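Local coordinates for protein Avidin/streptavidin (Shewanella denitrificans, PDB 3SZH) that probably binds biotin with high affinity, as a dimeric member of the avidin/streptavidin family whose subunits are closed beta barrels, at residues B[3-7]-B[116-120]; B[17-22]-B[34-40]; B[96-100]-B[109-113]. All coordinates share one frame; numbering follows the deposited sequence. Where two conformers were deposited one is given.

Contact 1. Residues B[3-7]-B[116-120]; sequences MAQEL and VFSQT
Q5 and Q119 are where the two backbones come nearest, with their CA atoms 6.2 Å apart, and no strand pairing joins them: 3-7 is an irregular N-terminal tail lying against the end of strand 111-119. The side chain of Q119 bridges the gap. Its CG sits between the backbone N and the carbonyl carbon (chi1 60°), and the chain then runs out straight until OE1 accepts from Q5 N at 2.8 Å. The N-H points almost directly at that oxygen (167°), although the donor lies well above the carbonyl plane. G91 N also donates to OE1, giving the oxygen two backbone grips. This is the seam of the avidin beta barrel: the last strand closes onto strand 11-14, S118 pairing with V14 and T120 with A12, while the tail lies alongside, with Q5 packing on S11 and W13. The two glutamine side chains run antiparallel, one alongside the other, CB of Q5 lying 3.6 Å from CB of Q119, with their amide planes nearly parallel. At Q119 an alanine would remove OE1, and would probably leave Q5 N without this acceptor and the tail less firmly held. Q5 O is held separately by the hydroxyl of Y84.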
ATOM      1  N   MET B   3      18.955 -22.071   3.236  1.00 27.63           N
ATOM      2  CA  MET B   3      19.773 -21.033   3.919  1.00 26.77           C
ATOM      3  C   MET B   3      18.927 -19.773   4.150  1.00 24.79           C
ATOM      4  O   MET B   3      17.999 -19.837   4.949  1.00 25.58           O
ATOM      5  CB  MET B   3      21.052 -20.778   3.145  1.00 28.52           C
ATOM      6  CG  MET B   3      21.915 -22.045   3.013  1.00 31.23           C
ATOM      7  SD  MET B   3      21.215 -23.332   1.947  1.00 36.28           S
ATOM      8  CE  MET B   3      21.329 -22.497   0.371  1.00 33.08           C
ATOM      9  N   ALA B   4      19.209 -18.653   3.474  1.00 21.39           N
ATOM     10  CA  ALA B   4      18.333 -17.467   3.601  1.00 19.31           C
ATOM     11  C   ALA B   4      16.880 -17.800   3.327  1.00 18.31           C
ATOM     12  O   ALA B   4      16.554 -18.521   2.380  1.00 18.83           O
ATOM     13  CB  ALA B   4      18.772 -16.342   2.691  1.00 20.46           C
ATOM     14  N   GLN B   5      16.002 -17.222   4.139  1.00 17.19           N
ATOM     15  CA  GLN B   5      14.572 -17.275   3.901  1.00 17.08           C
ATOM     16  C   GLN B   5      14.194 -16.509   2.626  1.00 17.41           C
ATOM     17  O   GLN B   5      14.711 -15.432   2.379  1.00 16.98           O
ATOM     18  CB  GLN B   5      13.866 -16.655   5.096  1.00 16.77           C
ATOM     19  CG  GLN B   5      12.369 -16.783   5.085  1.00 17.46           C
ATOM     20  CD  GLN B   5      11.786 -16.253   6.340  1.00 17.57           C
ATOM     21  OE1 GLN B   5      11.259 -15.145   6.361  1.00 18.25           O
ATOM     22  NE2 GLN B   5      11.905 -17.013   7.413  1.00 17.25           N
ATOM     23  N   GLU B   6      13.318 -17.088   1.813  1.00 17.82           N
ATOM     24  CA  GLU B   6      12.832 -16.436   0.602  1.00 18.18           C
ATOM     25  C   GLU B   6      11.500 -15.732   0.827  1.00 18.26           C
ATOM     26  O   GLU B   6      10.810 -15.967   1.833  1.00 18.12           O
ATOM     27  CB  GLU B   6      12.706 -17.438  -0.555  1.00 19.22           C
ATOM     28  CG  GLU B   6      14.039 -17.898  -1.131  1.00 22.13           C
ATOM     29  CD  GLU B   6      13.904 -18.404  -2.564  1.00 25.98           C
ATOM     30  N   LEU B   7      11.146 -14.889  -0.133  1.00 18.07           N
ATOM     31  CA  LEU B   7       9.877 -14.169  -0.085  1.00 17.94           C
ATOM     32  C   LEU B   7       8.765 -15.089  -0.580  1.00 18.35           C
ATOM     33  O   LEU B   7       8.577 -15.258  -1.790  1.00 20.72           O
ATOM     34  CB  LEU B   7       9.958 -12.901  -0.947  1.00 18.48           C
ATOM     35  CG  LEU B   7       8.804 -11.903  -0.867  1.00 18.71           C
ATOM     36  CD1 LEU B   7       8.697 -11.371   0.555  1.00 21.69           C
ATOM     37  CD2 LEU B   7       8.977 -10.750  -1.870  1.00 17.42           C
ATOM     38  N   VAL B 116      13.777  -1.993   7.738  1.00 12.22           N
ATOM     39  CA  VAL B 116      14.396  -3.176   7.149  1.00 12.56           C
ATOM     40  C   VAL B 116      13.940  -4.364   7.962  1.00 12.13           C
ATOM     41  O   VAL B 116      14.112  -4.397   9.176  1.00 12.46           O
ATOM     42  CB  VAL B 116      15.933  -3.082   7.106  1.00 13.16           C
ATOM     43  CG1 VAL B 116      16.488  -4.383   6.580  1.00 14.73           C
ATOM     44  CG2 VAL B 116      16.358  -1.896   6.212  1.00 14.51           C
ATOM     45  N   PHE B 117      13.268  -5.297   7.289  1.00 12.86           N
ATOM     46  CA  PHE B 117      12.741  -6.500   7.922  1.00 13.46           C
ATOM     47  C   PHE B 117      13.716  -7.632   7.624  1.00 14.72           C
ATOM     48  O   PHE B 117      14.231  -7.756   6.506  1.00 17.28           O
ATOM     49  CB  PHE B 117      11.345  -6.838   7.367  1.00 13.34           C
ATOM     50  CG  PHE B 117      10.272  -5.868   7.726  1.00 12.29           C
ATOM     51  CD1 PHE B 117      10.110  -4.686   7.003  1.00 11.69           C
ATOM     52  CD2 PHE B 117       9.407  -6.148   8.774  1.00 12.67           C
ATOM     53  CE1 PHE B 117       9.095  -3.797   7.336  1.00 12.35           C
ATOM     54  CE2 PHE B 117       8.377  -5.263   9.109  1.00 12.69           C
ATOM     55  CZ  PHE B 117       8.220  -4.090   8.392  1.00 12.23           C
ATOM     56  N   SER B 118      14.019  -8.412   8.643  1.00 13.69           N
ATOM     57  CA  SER B 118      14.912  -9.558   8.540  0.50 13.81           C
ATOM     58  C   SER B 118      14.115 -10.827   8.782  1.00 14.24           C
ATOM     59  O   SER B 118      13.145 -10.810   9.537  1.00 14.33           O
ATOM     60  CB  SER B 118      16.020  -9.443   9.594  0.50 13.87           C
ATOM     61  OG  SER B 118      16.826  -8.294   9.377  0.50 15.45           O
ATOM     62  N   GLN B 119      14.510 -11.928   8.176  1.00 15.30           N
ATOM     63  CA  GLN B 119      13.865 -13.193   8.447  1.00 16.76           C
ATOM     64  C   GLN B 119      13.812 -13.479   9.944  1.00 19.39           C
ATOM     65  O   GLN B 119      14.752 -13.136  10.683  1.00 19.49           O
ATOM     66  CB  GLN B 119      14.577 -14.309   7.724  1.00 17.19           C
ATOM     67  CG  GLN B 119      16.032 -14.506   8.087  1.00 17.95           C
ATOM     68  CD  GLN B 119      16.613 -15.655   7.336  1.00 18.71           C
ATOM     69  OE1 GLN B 119      16.887 -15.539   6.138  1.00 18.23           O
ATOM     70  NE2 GLN B 119      16.789 -16.783   8.017  1.00 24.09           N
ATOM     71  N   THR B 120      12.692 -14.087  10.369  1.00 21.48           N
ATOM     72  CA  THR B 120      12.418 -14.479  11.771  1.00 24.25           C
ATOM     73  C   THR B 120      13.675 -14.988  12.456  1.00 25.16           C
ATOM     74  O   THR B 120      14.256 -15.970  11.997  1.00 26.70           O
ATOM     75  CB  THR B 120      11.330 -15.622  11.894  1.00 24.93           C
ATOM     76  OG1 THR B 120      11.923 -16.802  12.460  1.00 28.34           O
ATOM     77  CG2 THR B 120      10.745 -15.988  10.560  1.00 25.09           C
TER

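Contact 2. Residues B[17-22]-B[34-40]; sequences DGSTLY and GSYINRA
R39 and Y22 both carry CG opposite the carbonyl carbon (chi1 -58° and -57°), and the extended chain of R39 from CG to NE then carries its guanidinium to the tyrosine's hydroxyl. The setting is the beta hairpin of strands 20-26 and 31-37, part of the antiparallel avidin barrel, with T20-I37 and Y22-S35 as hydrogen-bonded pairs and L21-Y36 as the non-hydrogen-bonded pair between them. Just beyond the paired strands R39 ties the ends together. Its NH1 donates to G18 O at 2.9 Å and to T20 OG1 at 2.8 Å, while NH2 reaches Y22 OH at 2.9 Å. All three acceptors lie at the edge of the guanidinium, close to its plane, so its rotation is fixed; CG2 of I37 covers one face. The tyrosine ring stands steeply to that plane (76°), with CG2 of T20 over one of its own faces and CD1 of I37 3.7 Å from its CE1. Just past the end of strand 31-37, N38 OD1 accepts from A40 N, an Asx turn. L21 and Y36 point to the other face of the sheet, where the ring of Y36 meets W80 and has T20 O over one face. The S19 hydroxyl oxygen OG accepts R39 N at 2.9 Å.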
ATOM      1  N   ASP B  17      12.483  -2.330  14.942  1.00 12.76           N
ATOM      2  CA  ASP B  17      11.724  -2.053  16.152  1.00 13.51           C
ATOM      3  C   ASP B  17      11.275  -3.316  16.868  1.00 13.40           C
ATOM      4  O   ASP B  17      10.718  -3.227  17.968  1.00 14.47           O
ATOM      5  CB  ASP B  17      10.477  -1.246  15.820  1.00 13.37           C
ATOM      6  CG  ASP B  17      10.785   0.101  15.229  1.00 15.35           C
ATOM      7  OD1 ASP B  17      11.813   0.719  15.595  0.50 13.79           O
ATOM      8  OD2 ASP B  17       9.967   0.566  14.404  0.50 13.39           O
ATOM      9  N   GLY B  18      11.467  -4.477  16.229  1.00 12.00           N
ATOM     10  CA  GLY B  18      10.934  -5.739  16.751  1.00 11.89           C
ATOM     11  C   GLY B  18       9.550  -6.108  16.236  1.00 11.00           C
ATOM     12  O   GLY B  18       8.976  -7.099  16.689  1.00 11.41           O
ATOM     13  N   SER B  19       9.019  -5.338  15.281  1.00 10.91           N
ATOM     14  CA  SER B  19       7.675  -5.595  14.726  1.00 10.52           C
ATOM     15  C   SER B  19       7.737  -6.654  13.658  1.00 10.29           C
ATOM     16  O   SER B  19       8.697  -6.696  12.893  1.00 10.72           O
ATOM     17  CB  SER B  19       7.131  -4.307  14.133  1.00 10.42           C
ATOM     18  OG  SER B  19       7.077  -3.299  15.120  1.00 11.10           O
ATOM     19  N   THR B  20       6.705  -7.490  13.564  1.00  9.71           N
ATOM     20  CA  THR B  20       6.715  -8.603  12.619  1.00  9.91           C
ATOM     21  C   THR B  20       5.575  -8.514  11.599  1.00  8.78           C
ATOM     22  O   THR B  20       4.404  -8.332  11.961  1.00  9.40           O
ATOM     23  CB  THR B  20       6.596  -9.952  13.336  1.00  9.93           C
ATOM     24  OG1 THR B  20       7.623 -10.035  14.326  1.00 11.58           O
ATOM     25  CG2 THR B  20       6.709 -11.142  12.376  1.00 10.91           C
ATOM     26  N   LEU B  21       5.942  -8.676  10.334  1.00  9.43           N
ATOM     27  CA  LEU B  21       5.039  -9.026   9.251  1.00  9.41           C
ATOM     28  C   LEU B  21       4.956 -10.525   9.097  1.00  8.95           C
ATOM     29  O   LEU B  21       5.970 -11.181   8.831  1.00  9.42           O
ATOM     30  CB  LEU B  21       5.491  -8.391   7.938  1.00 10.00           C
ATOM     31  CG  LEU B  21       4.727  -8.812   6.675  1.00 10.08           C
ATOM     32  CD1 LEU B  21       3.301  -8.286   6.724  1.00 10.76           C
ATOM     33  CD2 LEU B  21       5.412  -8.345   5.409  1.00 11.70           C
ATOM     34  N   TYR B  22       3.755 -11.062   9.264  1.00  8.98           N
ATOM     35  CA  TYR B  22       3.432 -12.477   9.044  1.00  9.67           C
ATOM     36  C   TYR B  22       2.723 -12.570   7.707  1.00  9.76           C
ATOM     37  O   TYR B  22       1.532 -12.193   7.621  1.00 10.64           O
ATOM     38  CB  TYR B  22       2.541 -13.010  10.176  1.00 10.71           C
ATOM     39  CG  TYR B  22       3.114 -12.859  11.565  1.00  9.92           C
ATOM     40  CD1 TYR B  22       2.870 -11.691  12.308  1.00 10.58           C
ATOM     41  CD2 TYR B  22       3.913 -13.862  12.140  1.00 10.84           C
ATOM     42  CE1 TYR B  22       3.380 -11.530  13.591  1.00 10.32           C
ATOM     43  CE2 TYR B  22       4.419 -13.725  13.420  1.00 11.76           C
ATOM     44  CZ  TYR B  22       4.137 -12.552  14.144  1.00 11.22           C
ATOM     45  OH  TYR B  22       4.640 -12.354  15.416  1.00 13.07           O
ATOM     46  N   GLY B  34      -1.972 -11.112   5.181  1.00  9.28           N
ATOM     47  CA  GLY B  34      -1.162 -11.431   6.341  1.00  9.55           C
ATOM     48  C   GLY B  34      -1.606 -10.659   7.553  1.00  8.32           C
ATOM     49  O   GLY B  34      -2.716 -10.090   7.592  1.00  8.27           O
ATOM     50  N   SER B  35      -0.761 -10.644   8.568  1.00  9.06           N
ATOM     51  CA  SER B  35      -0.983  -9.954   9.835  1.00  9.32           C
ATOM     52  C   SER B  35       0.282  -9.200  10.199  1.00  8.40           C
ATOM     53  O   SER B  35       1.384  -9.610   9.816  1.00 10.06           O
ATOM     54  CB  SER B  35      -1.308 -10.929  10.965  1.00 11.14           C
ATOM     55  OG  SER B  35      -2.494 -11.674  10.712  1.00 13.68           O
ATOM     56  N   TYR B  36       0.152  -8.134  10.967  1.00  8.49           N
ATOM     57  CA  TYR B  36       1.277  -7.349  11.457  1.00  8.91           C
ATOM     58  C   TYR B  36       1.135  -7.182  12.955  1.00  8.69           C
ATOM     59  O   TYR B  36       0.047  -6.838  13.449  1.00  9.25           O
ATOM     60  CB  TYR B  36       1.288  -6.007  10.762  1.00  9.46           C
ATOM     61  CG  TYR B  36       2.530  -5.193  10.949  1.00  9.37           C
ATOM     62  CD1 TYR B  36       2.660  -4.326  12.019  1.00 11.73           C
ATOM     63  CD2 TYR B  36       3.599  -5.311  10.064  1.00 10.70           C
ATOM     64  CE1 TYR B  36       3.807  -3.550  12.196  1.00 12.72           C
ATOM     65  CE2 TYR B  36       4.758  -4.519  10.220  1.00 11.59           C
ATOM     66  CZ  TYR B  36       4.830  -3.653  11.289  1.00 11.42           C
ATOM     67  OH  TYR B  36       5.967  -2.880  11.437  1.00 13.90           O
ATOM     68  N   ILE B  37       2.242  -7.400  13.666  1.00  8.95           N
ATOM     69  CA  ILE B  37       2.296  -7.093  15.089  1.00  9.43           C
ATOM     70  C   ILE B  37       3.374  -6.054  15.327  1.00  9.27           C
ATOM     71  O   ILE B  37       4.569  -6.299  15.068  1.00  9.91           O
ATOM     72  CB  ILE B  37       2.488  -8.326  15.983  1.00  9.47           C
ATOM     73  CG1 ILE B  37       1.315  -9.301  15.822  1.00 10.19           C
ATOM     74  CG2 ILE B  37       2.658  -7.897  17.450  1.00 10.58           C
ATOM     75  CD1 ILE B  37       1.425 -10.598  16.647  1.00 10.94           C
ATOM     76  N   ASN B  38       2.938  -4.880  15.769  1.00  9.77           N
ATOM     77  CA  ASN B  38       3.825  -3.767  16.111  1.00 10.01           C
ATOM     78  C   ASN B  38       4.389  -3.984  17.500  1.00 10.13           C
ATOM     79  O   ASN B  38       3.675  -4.307  18.452  1.00 10.87           O
ATOM     80  CB  ASN B  38       2.977  -2.485  16.068  1.00 10.58           C
ATOM     81  CG  ASN B  38       3.696  -1.260  16.599  1.00 11.57           C
ATOM     82  OD1 ASN B  38       4.891  -1.076  16.379  1.00 12.76           O
ATOM     83  ND2 ASN B  38       2.961  -0.400  17.264  1.00 13.23           N
ATOM     84  N   ARG B  39       5.702  -3.784  17.615  1.00 10.71           N
ATOM     85  CA  ARG B  39       6.362  -3.864  18.921  1.00 11.32           C
ATOM     86  C   ARG B  39       7.300  -2.677  19.158  1.00 12.40           C
ATOM     87  O   ARG B  39       8.259  -2.775  19.931  1.00 13.09           O
ATOM     88  CB  ARG B  39       7.116  -5.195  19.066  1.00 11.66           C
ATOM     89  CG  ARG B  39       6.192  -6.396  18.907  1.00 11.33           C
ATOM     90  CD  ARG B  39       6.870  -7.686  19.323  1.00 11.54           C
ATOM     91  NE  ARG B  39       6.074  -8.863  18.970  1.00 11.31           N
ATOM     92  CZ  ARG B  39       6.068  -9.432  17.769  1.00 10.26           C
ATOM     93  NH1 ARG B  39       6.818  -8.962  16.787  1.00 11.02           N
ATOM     94  NH2 ARG B  39       5.288 -10.474  17.542  1.00 11.25           N
ATOM     95  N   ALA B  40       7.055  -1.561  18.474  1.00 12.07           N
ATOM     96  CA  ALA B  40       7.894  -0.359  18.641  1.00 13.23           C
ATOM     97  C   ALA B  40       7.695   0.262  20.022  1.00 13.11           C
ATOM     98  O   ALA B  40       6.611   0.741  20.353  1.00 13.30           O
ATOM     99  CB  ALA B  40       7.622   0.630  17.554  1.00 13.40           C
TER

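Contact 3. Residues B[96-100]-B[109-113]; sequences LWQLV and QILKG
W97 lays its indole over the backbone of G113, whose CA sits 3.8 Å from the centroid of the five-membered ring in a CH-pi contact. G113 N lies over the middle of the ring system and the carbonyl carbon of K112 nearer its rim. A side chain on G113 would run into W97 CZ2, so the missing CB is what lets the ring lie flat. A chi1 of 55° swings the indole of W97 back over the neighbouring strand. Two bonds pair these residues, W97 N to G113 O at 2.9 Å and G113 N to W97 O at 3.1 Å. Two more join L99 and L111, whose side chains run alongside each other with CD1 to CD1 at 3.9 Å. On the opposite face the side chains of Q98 and K112 also lie side by side. Farther out, W97 NE1 makes a weak hydrogen bond to D115 and its ring meets W80, while L96 and Q98 pack on Q98 and L96 of the second subunit. The arrangement is the antiparallel hairpin of the last two strands of the avidin barrel, with the side bearing Q98 and K112 facing the second subunit of this dimer.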
ATOM      1  N   LEU B  96      10.433   1.395   2.327  1.00 10.57           N
ATOM      2  CA  LEU B  96      10.108   2.757   2.694  1.00 10.51           C
ATOM      3  C   LEU B  96       8.613   2.774   2.985  1.00 10.80           C
ATOM      4  O   LEU B  96       7.826   2.239   2.193  1.00 11.05           O
ATOM      5  CB  LEU B  96      10.408   3.711   1.544  1.00 11.61           C
ATOM      6  CG  LEU B  96      11.863   3.767   1.099  1.00 13.56           C
ATOM      7  CD1 LEU B  96      12.012   4.738  -0.071  1.00 15.92           C
ATOM      8  CD2 LEU B  96      12.793   4.146   2.254  1.00 15.00           C
ATOM      9  N   TRP B  97       8.220   3.383   4.098  1.00 10.36           N
ATOM     10  CA  TRP B  97       6.812   3.428   4.474  1.00 10.37           C
ATOM     11  C   TRP B  97       6.296   4.850   4.543  1.00  9.75           C
ATOM     12  O   TRP B  97       7.050   5.823   4.689  1.00 11.18           O
ATOM     13  CB  TRP B  97       6.568   2.698   5.800  1.00 11.07           C
ATOM     14  CG  TRP B  97       7.401   3.151   6.967  1.00 11.61           C
ATOM     15  CD1 TRP B  97       8.538   2.562   7.435  1.00 13.00           C
ATOM     16  CD2 TRP B  97       7.154   4.283   7.831  1.00 12.37           C
ATOM     17  NE1 TRP B  97       9.013   3.237   8.538  1.00 14.22           N
ATOM     18  CE2 TRP B  97       8.181   4.291   8.807  1.00 14.05           C
ATOM     19  CE3 TRP B  97       6.147   5.260   7.900  1.00 12.75           C
ATOM     20  CZ2 TRP B  97       8.254   5.256   9.815  1.00 15.10           C
ATOM     21  CZ3 TRP B  97       6.221   6.213   8.901  1.00 14.15           C
ATOM     22  CH2 TRP B  97       7.282   6.213   9.839  1.00 15.01           C
ATOM     23  N   GLN B  98       4.979   4.928   4.440  1.00 10.18           N
ATOM     24  CA  GLN B  98       4.215   6.164   4.601  1.00 10.63           C
ATOM     25  C   GLN B  98       3.067   5.868   5.546  1.00  9.94           C
ATOM     26  O   GLN B  98       2.378   4.840   5.411  1.00 10.70           O
ATOM     27  CB  GLN B  98       3.682   6.645   3.255  1.00 11.55           C
ATOM     28  CG  GLN B  98       4.777   6.888   2.194  1.00 13.66           C
ATOM     29  CD  GLN B  98       4.219   7.487   0.924  1.00 14.40           C
ATOM     30  OE1 GLN B  98       3.210   7.030   0.370  1.00 18.17           O
ATOM     31  NE2 GLN B  98       4.861   8.524   0.457  1.00 19.33           N
ATOM     32  N   LEU B  99       2.823   6.794   6.469  1.00 11.12           N
ATOM     33  CA  LEU B  99       1.753   6.714   7.458  0.50 11.09           C
ATOM     34  C   LEU B  99       0.814   7.896   7.261  1.00 10.45           C
ATOM     35  O   LEU B  99       1.250   9.048   7.358  1.00 11.48           O
ATOM     36  CB  LEU B  99       2.373   6.760   8.861  0.50 12.34           C
ATOM     37  CG  LEU B  99       1.530   6.839  10.149  0.50 13.78           C
ATOM     38  CD1 LEU B  99       0.938   8.210  10.442  0.50 17.28           C
ATOM     39  CD2 LEU B  99       0.447   5.787  10.173  0.50 14.03           C
ATOM     40  N   VAL B 100      -0.453   7.623   6.979  1.00 10.50           N
ATOM     41  CA  VAL B 100      -1.455   8.660   6.846  1.00 10.81           C
ATOM     42  C   VAL B 100      -2.480   8.552   7.973  1.00 10.48           C
ATOM     43  O   VAL B 100      -3.010   7.480   8.263  1.00 10.51           O
ATOM     44  CB  VAL B 100      -2.108   8.704   5.425  1.00 11.39           C
ATOM     45  CG1 VAL B 100      -2.819   7.394   5.056  1.00 11.59           C
ATOM     46  CG2 VAL B 100      -3.059   9.903   5.280  1.00 12.28           C
ATOM     47  N   GLN B 109       1.583  16.186   6.444  1.00 15.35           N
ATOM     48  CA  GLN B 109       1.224  15.403   7.629  1.00 15.13           C
ATOM     49  C   GLN B 109       1.425  13.896   7.447  1.00 14.43           C
ATOM     50  O   GLN B 109       1.287  13.149   8.407  1.00 15.59           O
ATOM     51  CB  GLN B 109      -0.220  15.688   8.041  1.00 14.82           C
ATOM     52  CG  GLN B 109      -0.443  17.087   8.570  1.00 15.71           C
ATOM     53  CD  GLN B 109      -1.904  17.358   8.750  1.00 17.11           C
ATOM     54  OE1 GLN B 109      -2.675  17.178   7.824  1.00 17.46           O
ATOM     55  NE2 GLN B 109      -2.303  17.762   9.954  1.00 21.17           N
ATOM     56  N   ILE B 110       1.742  13.467   6.227  1.00 14.25           N
ATOM     57  CA  ILE B 110       2.012  12.051   5.960  1.00 14.29           C
ATOM     58  C   ILE B 110       3.434  11.757   6.414  1.00 14.85           C
ATOM     59  O   ILE B 110       4.376  12.428   5.989  1.00 16.53           O
ATOM     60  CB  ILE B 110       1.777  11.727   4.475  1.00 14.19           C
ATOM     61  CG1 ILE B 110       0.297  11.922   4.116  1.00 14.92           C
ATOM     62  CG2 ILE B 110       2.222  10.307   4.175  1.00 14.24           C
ATOM     63  CD1 ILE B 110       0.016  11.847   2.632  1.00 16.32           C
ATOM     64  N   LEU B 111       3.559  10.862   7.389  1.00 14.45           N
ATOM     65  CA  LEU B 111       4.851  10.541   7.973  1.00 14.66           C
ATOM     66  C   LEU B 111       5.545   9.506   7.098  1.00 14.05           C
ATOM     67  O   LEU B 111       4.900   8.650   6.490  1.00 13.38           O
ATOM     68  CB  LEU B 111       4.679  10.002   9.395  1.00 16.23           C
ATOM     69  CG  LEU B 111       3.977  10.931  10.399  1.00 19.08           C
ATOM     70  CD1 LEU B 111       3.936  10.312  11.785  1.00 22.46           C
ATOM     71  CD2 LEU B 111       4.635  12.307  10.453  1.00 22.07           C
ATOM     72  N   LYS B 112       6.864   9.583   7.033  1.00 14.51           N
ATOM     73  CA  LYS B 112       7.639   8.656   6.230  1.00 15.26           C
ATOM     74  C   LYS B 112       8.823   8.122   6.992  1.00 14.58           C
ATOM     75  O   LYS B 112       9.391   8.817   7.840  1.00 15.85           O
ATOM     76  CB  LYS B 112       8.168   9.328   4.961  1.00 16.28           C
ATOM     77  CG  LYS B 112       7.135   9.781   3.969  1.00 20.64           C
ATOM     78  CD  LYS B 112       7.803  10.503   2.810  1.00 25.53           C
ATOM     79  CE  LYS B 112       6.760  11.060   1.870  1.00 27.70           C
ATOM     80  NZ  LYS B 112       5.641  11.655   2.654  1.00 31.24           N
ATOM     81  N   GLY B 113       9.245   6.918   6.633  1.00 13.95           N
ATOM     82  CA  GLY B 113      10.468   6.366   7.180  1.00 14.11           C
ATOM     83  C   GLY B 113      10.919   5.123   6.460  1.00 13.40           C
ATOM     84  O   GLY B 113      10.357   4.743   5.423  1.00 13.09           O
TER

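How the contacts relate
All three contacts belong to one closed antiparallel barrel. Contact 1 ties the chain's two ends together, and contacts 2 and 3 follow one another along the chain between them. Contacts 1 and 2 have centres 14 Å apart and touch inside the barrel, where F117 CE2 lies 3.9 Å from Y36 CE2. Contact 3 shares strand 111-119 with contact 1, yet their centres are 23 Å apart, on opposite sides of the chain's centre. Contacts 2 and 3 do not touch; their nearest atoms are about 7 Å apart. W80 meets F117, Y36 and W97, one from each contact, in the region of the barrel that probably receives biotin, as in other avidins; this model is the apo form.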